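Local coordinates for protein L-lysine 6-oxidase (Marinomonas mediterranea, PDB 3WEU) that oxidises the epsilon-amino group of L-lysine with a cysteine tryptophylquinone cofactor, releasing ammonium and the hydrogen peroxide that makes it antibacterial, at residues S289-N294 against L410-Q415; F295-L300 against G424-Y429. One frame throughout, in Å; residues are numbered along the deposited sequence.

Contact 1 of 2, residues S289-N294 against L410-Q415; sequences SDYVAN and LFLLGQ
Gln-415 has its CG beside the backbone N (chi1 -66°) and its CD set by a bend at chi2 (-51°), and the amide at the end reaches the loop 289-291, while Tyr-291, CG anti to its own N (chi1 -178°), presents its ring obliquely to Leu-412. The amide nitrogen of Gln-415 makes two hydrogen bonds. NE2 to Tyr-291 O, 2.8 Å, is almost straight, lies in the amide plane and meets a lone pair of the carbonyl; NE2 to Ser-289 O, 3.0 Å, is more bent and reaches that oxygen from above the carbonyl plane. One side-chain amide thus ties together two main-chain carbonyls of a turn two residues apart; both acceptors lie close to the amide plane, which sets the rotation of the amide.

Apolar groups close the rest of the contact. Leu-412 CD2 comes against the Tyr-291 ring, 3.5 Å from CE2, and the same methyl lies 4.0 Å from Ala-293 CB. The Phe-411 ring meets Tyr-291 CB at its edge, CZ 4.1 Å from CB. Gln-415 CG rests on a face of that phenylalanine ring, 3.4 Å above its plane, so residues one turn apart on the helix brace each other; Tyr-287 stacks on the ring as well.

Helix 407-418 is thereby packed against the chain leading into strand 293-294, a short strand paired in parallel with 421-422 just beyond the helix. Asn-294 then caps the start of helix 295-308, whose Asp-298 touches both Ala-293 and Leu-412.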
loop_
_atom_site.group_PDB
_atom_site.type_symbol
_atom_site.label_atom_id
_atom_site.label_comp_id
_atom_site.label_asym_id
_atom_site.label_seq_id
_atom_site.Cartn_x
_atom_site.Cartn_y
_atom_site.Cartn_z
ATOM N N SER A 289 21.681 -52.133 -18.325
ATOM C CA SER A 289 21.299 -52.018 -19.732
ATOM C C SER A 289 20.617 -53.218 -20.348
ATOM O O SER A 289 20.040 -53.107 -21.431
ATOM C CB SER A 289 22.495 -51.587 -20.612
ATOM O OG SER A 289 23.551 -52.499 -20.454
ATOM N N ASP A 290 20.648 -54.370 -19.691
ATOM C CA ASP A 290 19.873 -55.483 -20.173
ATOM C C ASP A 290 18.438 -55.529 -19.658
ATOM O O ASP A 290 17.708 -56.420 -20.046
ATOM C CB ASP A 290 20.575 -56.825 -19.893
ATOM C CG ASP A 290 20.990 -56.999 -18.460
ATOM O OD1 ASP A 290 20.806 -56.076 -17.631
ATOM O OD2 ASP A 290 21.585 -58.074 -18.160
ATOM N N TYR A 291 17.990 -54.526 -18.883
ATOM C CA TYR A 291 16.641 -54.538 -18.353
ATOM C C TYR A 291 15.657 -54.318 -19.458
ATOM O O TYR A 291 15.783 -53.366 -20.233
ATOM C CB TYR A 291 16.439 -53.445 -17.280
ATOM C CG TYR A 291 15.035 -53.464 -16.664
ATOM C CD1 TYR A 291 14.747 -54.306 -15.619
ATOM C CD2 TYR A 291 13.975 -52.615 -17.142
ATOM C CE1 TYR A 291 13.477 -54.353 -15.047
ATOM C CE2 TYR A 291 12.694 -52.676 -16.568
ATOM C CZ TYR A 291 12.471 -53.525 -15.498
ATOM O OH TYR A 291 11.251 -53.663 -14.876
ATOM N N VAL A 292 14.692 -55.185 -19.574
ATOM C CA VAL A 292 13.710 -55.067 -20.656
ATOM C C VAL A 292 12.436 -54.375 -20.156
ATOM O O VAL A 292 11.751 -54.870 -19.248
ATOM C CB VAL A 292 13.389 -56.502 -21.234
ATOM C CG1 VAL A 292 12.293 -56.445 -22.277
ATOM C CG2 VAL A 292 14.648 -57.139 -21.842
ATOM N N ALA A 293 12.118 -53.184 -20.677
ATOM C CA ALA A 293 10.969 -52.430 -20.199
ATOM C C ALA A 293 9.717 -53.061 -20.747
ATOM O O ALA A 293 9.757 -53.946 -21.632
ATOM C CB ALA A 293 11.087 -50.959 -20.667
ATOM N N ASN A 294 8.586 -52.587 -20.307
ATOM C CA ASN A 294 7.332 -53.067 -20.822
ATOM C C ASN A 294 6.595 -51.824 -21.380
ATOM O O ASN A 294 6.419 -50.836 -20.660
ATOM C CB ASN A 294 6.482 -53.693 -19.720
ATOM C CG ASN A 294 5.076 -54.075 -20.210
ATOM O OD1 ASN A 294 4.060 -53.456 -19.839
ATOM N ND2 ASN A 294 5.013 -55.118 -21.052
ATOM N N LEU A 410 13.198 -41.930 -17.400
ATOM C CA LEU A 410 13.990 -41.690 -18.614
ATOM C C LEU A 410 14.823 -42.925 -18.982
ATOM O O LEU A 410 14.958 -43.280 -20.172
ATOM C CB LEU A 410 14.854 -40.480 -18.410
ATOM C CG LEU A 410 15.707 -40.074 -19.582
ATOM C CD1 LEU A 410 14.853 -39.488 -20.713
ATOM C CD2 LEU A 410 16.816 -39.096 -19.224
ATOM N N PHE A 411 15.308 -43.639 -17.967
ATOM C CA PHE A 411 15.999 -44.896 -18.226
ATOM C C PHE A 411 15.081 -45.872 -19.024
ATOM O O PHE A 411 15.447 -46.463 -20.030
ATOM C CB PHE A 411 16.413 -45.571 -16.923
ATOM C CG PHE A 411 16.848 -46.967 -17.135
ATOM C CD1 PHE A 411 17.995 -47.206 -17.858
ATOM C CD2 PHE A 411 16.045 -48.013 -16.774
ATOM C CE1 PHE A 411 18.403 -48.498 -18.141
ATOM C CE2 PHE A 411 16.433 -49.302 -17.044
ATOM C CZ PHE A 411 17.614 -49.558 -17.747
ATOM N N LEU A 412 13.862 -46.010 -18.556
ATOM C CA LEU A 412 12.921 -46.876 -19.204
ATOM C C LEU A 412 12.562 -46.424 -20.600
ATOM O O LEU A 412 12.466 -47.235 -21.534
ATOM C CB LEU A 412 11.701 -47.077 -18.311
ATOM C CG LEU A 412 11.876 -47.753 -16.961
ATOM C CD1 LEU A 412 10.694 -47.627 -16.022
ATOM C CD2 LEU A 412 12.118 -49.234 -17.154
ATOM N N LEU A 413 12.440 -45.120 -20.804
ATOM C CA LEU A 413 12.238 -44.595 -22.122
ATOM C C LEU A 413 13.391 -44.914 -23.081
ATOM O O LEU A 413 13.173 -45.297 -24.220
ATOM C CB LEU A 413 11.897 -43.056 -22.086
ATOM C CG LEU A 413 11.340 -42.513 -23.405
ATOM C CD1 LEU A 413 9.931 -43.043 -23.701
ATOM C CD2 LEU A 413 11.313 -40.983 -23.355
ATOM N N GLY A 414 14.617 -44.862 -22.580
ATOM C CA GLY A 414 15.814 -45.198 -23.342
ATOM C C GLY A 414 15.862 -46.693 -23.686
ATOM O O GLY A 414 16.358 -47.050 -24.753
ATOM N N GLN A 415 15.371 -47.562 -22.794
ATOM C CA GLN A 415 15.278 -48.966 -23.104
ATOM C C GLN A 415 14.282 -49.187 -24.243
ATOM O O GLN A 415 14.537 -49.955 -25.185
ATOM C CB GLN A 415 14.887 -49.766 -21.869
ATOM C CG GLN A 415 15.917 -49.789 -20.747
ATOM C CD GLN A 415 17.284 -50.184 -21.230
ATOM O OE1 GLN A 415 18.098 -49.322 -21.651
ATOM N NE2 GLN A 415 17.578 -51.474 -21.171
#

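Contact 2 of 2, residues F295-L300 against G424-Y429; sequences FDRDIL and GPADDY
Arg-297 lays its guanidinium over the ring of Tyr-429, the two planes 27° apart and their centres separated by 4.0 Å. The overlap is off-centre: Tyr-429 CZ sits under the guanidinium toward its rim, and Arg-297 CD adds a CH-pi contact over the same ring, so the arginine covers it from the aliphatic end to the charged end in a cation-pi stack. The chain is extended as far as CD and then bends at chi3 (65°), which turns NE back toward Asp-298. On the opposite guanidinium face lies Ala-426, its CB 3.6 Å from Arg-297 NH1.

In the plane of the guanidinium two partners fix its rotation. NH1 gives a hydrogen bond of 2.7 Å to Asp-427 O, nearly along the C=O axis. NE and NH2 grip the neighbouring Asp-298 side-on in a bidentate salt bridge, with 3.0 Å from NE to OD1 and 3.1 Å from NH2 to OD2, which accepts on its syn lone pair.

The arrangement joins the first turn of helix 295-308, which opens with a wider pi-type turn where Phe-295 O accepts from both Ile-299 N and Leu-300 N, to the irregular loop that follows strand 421-422. Tyr-429 OH donates to Asp-298 OD1 at 2.8 Å, reaching it from the face of the carboxylate plane opposite Arg-297 NE. This shared oxygen links stack and salt bridge, and the two donors would probably stabilise the carboxylate as an anion. Asp-298 OD2 also accepts from Asn-294 N, and Phe-266 meets the tyrosine ring at an angle.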
loop_
_atom_site.group_PDB
_atom_site.type_symbol
_atom_site.label_atom_id
_atom_site.label_comp_id
_atom_site.label_asym_id
_atom_site.label_seq_id
_atom_site.Cartn_x
_atom_site.Cartn_y
_atom_site.Cartn_z
ATOM N N PHE A 295 6.062 -51.924 -22.606
ATOM C CA PHE A 295 5.415 -50.761 -23.174
ATOM C C PHE A 295 4.244 -50.267 -22.341
ATOM O O PHE A 295 4.166 -49.075 -21.983
ATOM C CB PHE A 295 4.949 -51.003 -24.583
ATOM C CG PHE A 295 4.347 -49.755 -25.202
ATOM C CD1 PHE A 295 5.153 -48.742 -25.670
ATOM C CD2 PHE A 295 2.957 -49.588 -25.226
ATOM C CE1 PHE A 295 4.611 -47.597 -26.186
ATOM C CE2 PHE A 295 2.402 -48.456 -25.786
ATOM C CZ PHE A 295 3.230 -47.459 -26.251
ATOM N N ASP A 296 3.296 -51.130 -22.084
ATOM C CA ASP A 296 2.115 -50.728 -21.392
ATOM C C ASP A 296 2.376 -50.185 -19.976
ATOM O O ASP A 296 1.723 -49.235 -19.565
ATOM C CB ASP A 296 1.033 -51.829 -21.298
ATOM C CG ASP A 296 0.343 -52.168 -22.648
ATOM O OD1 ASP A 296 0.283 -51.369 -23.547
ATOM O OD2 ASP A 296 -0.109 -53.320 -22.801
ATOM N N ARG A 297 3.251 -50.803 -19.221
ATOM C CA ARG A 297 3.497 -50.421 -17.839
ATOM C C ARG A 297 4.389 -49.176 -17.764
ATOM O O ARG A 297 4.170 -48.318 -16.935
ATOM C CB ARG A 297 4.232 -51.564 -17.099
ATOM C CG ARG A 297 4.540 -51.376 -15.615
ATOM C CD ARG A 297 5.374 -52.559 -14.981
ATOM N NE ARG A 297 6.662 -52.570 -15.616
ATOM C CZ ARG A 297 7.532 -53.572 -15.618
ATOM N NH1 ARG A 297 7.264 -54.710 -14.984
ATOM N NH2 ARG A 297 8.687 -53.435 -16.283
ATOM N N ASP A 298 5.406 -49.092 -18.599
ATOM C CA ASP A 298 6.472 -48.117 -18.397
ATOM C C ASP A 298 6.399 -46.920 -19.335
ATOM O O ASP A 298 6.850 -45.815 -18.999
ATOM C CB ASP A 298 7.845 -48.752 -18.566
ATOM C CG ASP A 298 8.111 -49.930 -17.614
ATOM O OD1 ASP A 298 7.661 -49.916 -16.457
ATOM O OD2 ASP A 298 8.802 -50.898 -18.104
ATOM N N ILE A 299 5.881 -47.109 -20.526
ATOM C CA ILE A 299 6.016 -46.091 -21.540
ATOM C C ILE A 299 4.688 -45.415 -21.831
ATOM O O ILE A 299 4.564 -44.160 -21.817
ATOM C CB ILE A 299 6.545 -46.694 -22.811
ATOM C CG1 ILE A 299 7.820 -47.522 -22.534
ATOM C CG2 ILE A 299 6.761 -45.637 -23.900
ATOM C CD1 ILE A 299 8.934 -46.759 -21.891
ATOM N N LEU A 300 3.689 -46.233 -22.077
ATOM C CA LEU A 300 2.360 -45.739 -22.353
ATOM C C LEU A 300 1.830 -44.706 -21.370
ATOM O O LEU A 300 1.213 -43.786 -21.814
ATOM C CB LEU A 300 1.365 -46.872 -22.521
ATOM C CG LEU A 300 -0.109 -46.567 -22.750
ATOM C CD1 LEU A 300 -0.245 -45.869 -24.110
ATOM C CD2 LEU A 300 -0.895 -47.902 -22.694
ATOM N N GLY A 424 2.518 -56.313 -24.140
ATOM C CA GLY A 424 1.702 -57.236 -23.428
ATOM C C GLY A 424 1.781 -56.916 -21.939
ATOM O O GLY A 424 2.393 -55.935 -21.524
ATOM N N PRO A 425 1.197 -57.745 -21.116
ATOM C CA PRO A 425 1.196 -57.490 -19.653
ATOM C C PRO A 425 2.597 -57.611 -19.074
ATOM O O PRO A 425 3.452 -58.365 -19.530
ATOM C CB PRO A 425 0.385 -58.667 -19.085
ATOM C CG PRO A 425 0.309 -59.644 -20.253
ATOM C CD PRO A 425 0.277 -58.842 -21.478
ATOM N N ALA A 426 2.935 -56.859 -18.106
ATOM C CA ALA A 426 4.178 -57.218 -17.513
ATOM C C ALA A 426 3.742 -57.477 -16.134
ATOM O O ALA A 426 2.687 -57.040 -15.794
ATOM C CB ALA A 426 5.139 -56.082 -17.596
ATOM N N ASP A 427 4.520 -58.112 -15.305
ATOM C CA ASP A 427 4.029 -58.079 -13.916
ATOM C C ASP A 427 4.298 -56.694 -13.292
ATOM O O ASP A 427 5.169 -55.948 -13.756
ATOM C CB ASP A 427 4.515 -59.230 -13.019
ATOM C CG ASP A 427 3.474 -59.575 -11.885
ATOM O OD1 ASP A 427 2.349 -58.999 -11.826
ATOM O OD2 ASP A 427 3.769 -60.422 -11.048
ATOM N N ASP A 428 3.475 -56.350 -12.304
ATOM C CA ASP A 428 3.654 -55.151 -11.499
ATOM C C ASP A 428 5.005 -55.212 -10.777
ATOM O O ASP A 428 5.575 -56.254 -10.475
ATOM C CB ASP A 428 2.554 -54.983 -10.429
ATOM C CG ASP A 428 1.161 -54.808 -11.023
ATOM O OD1 ASP A 428 0.965 -55.089 -12.229
ATOM O OD2 ASP A 428 0.260 -54.402 -10.264
ATOM N N TYR A 429 5.522 -54.040 -10.556
ATOM C CA TYR A 429 6.597 -53.871 -9.621
ATOM C C TYR A 429 6.116 -54.205 -8.220
ATOM O O TYR A 429 4.904 -54.201 -7.949
ATOM C CB TYR A 429 6.985 -52.391 -9.685
ATOM C CG TYR A 429 7.620 -51.977 -11.003
ATOM C CD1 TYR A 429 8.786 -52.560 -11.421
ATOM C CD2 TYR A 429 7.082 -50.941 -11.803
ATOM C CE1 TYR A 429 9.385 -52.197 -12.599
ATOM C CE2 TYR A 429 7.723 -50.573 -12.966
ATOM C CZ TYR A 429 8.854 -51.174 -13.372
ATOM O OH TYR A 429 9.497 -50.903 -14.625
#

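How the contacts relate
Contacts 1 and 2 lie about 11 Å apart between centres and adjoin in the chain, strand 293-294 running directly into helix 295-308; their segments alternate along the sequence. Asn-294 bridges them, its ND2 2.8 Å from Gly-424 O, a probable hydrogen bond, and its CG packed 3.3 Å from Ala-426 CB. The two phenols also meet, Tyr-291 OH standing 3.3 Å from Tyr-429 OH in a weak hydrogen bond. Contact 1 sets helix 407-418 against the chain entering strand 293-294, contact 2 helix 295-308 against the loop leaving its parallel partner 421-422. Their centres lie about 28 and 26 Å, respectively, from the chain centre. None of their residues belongs to the Cys-516 to Trp-581 cofactor cross-link.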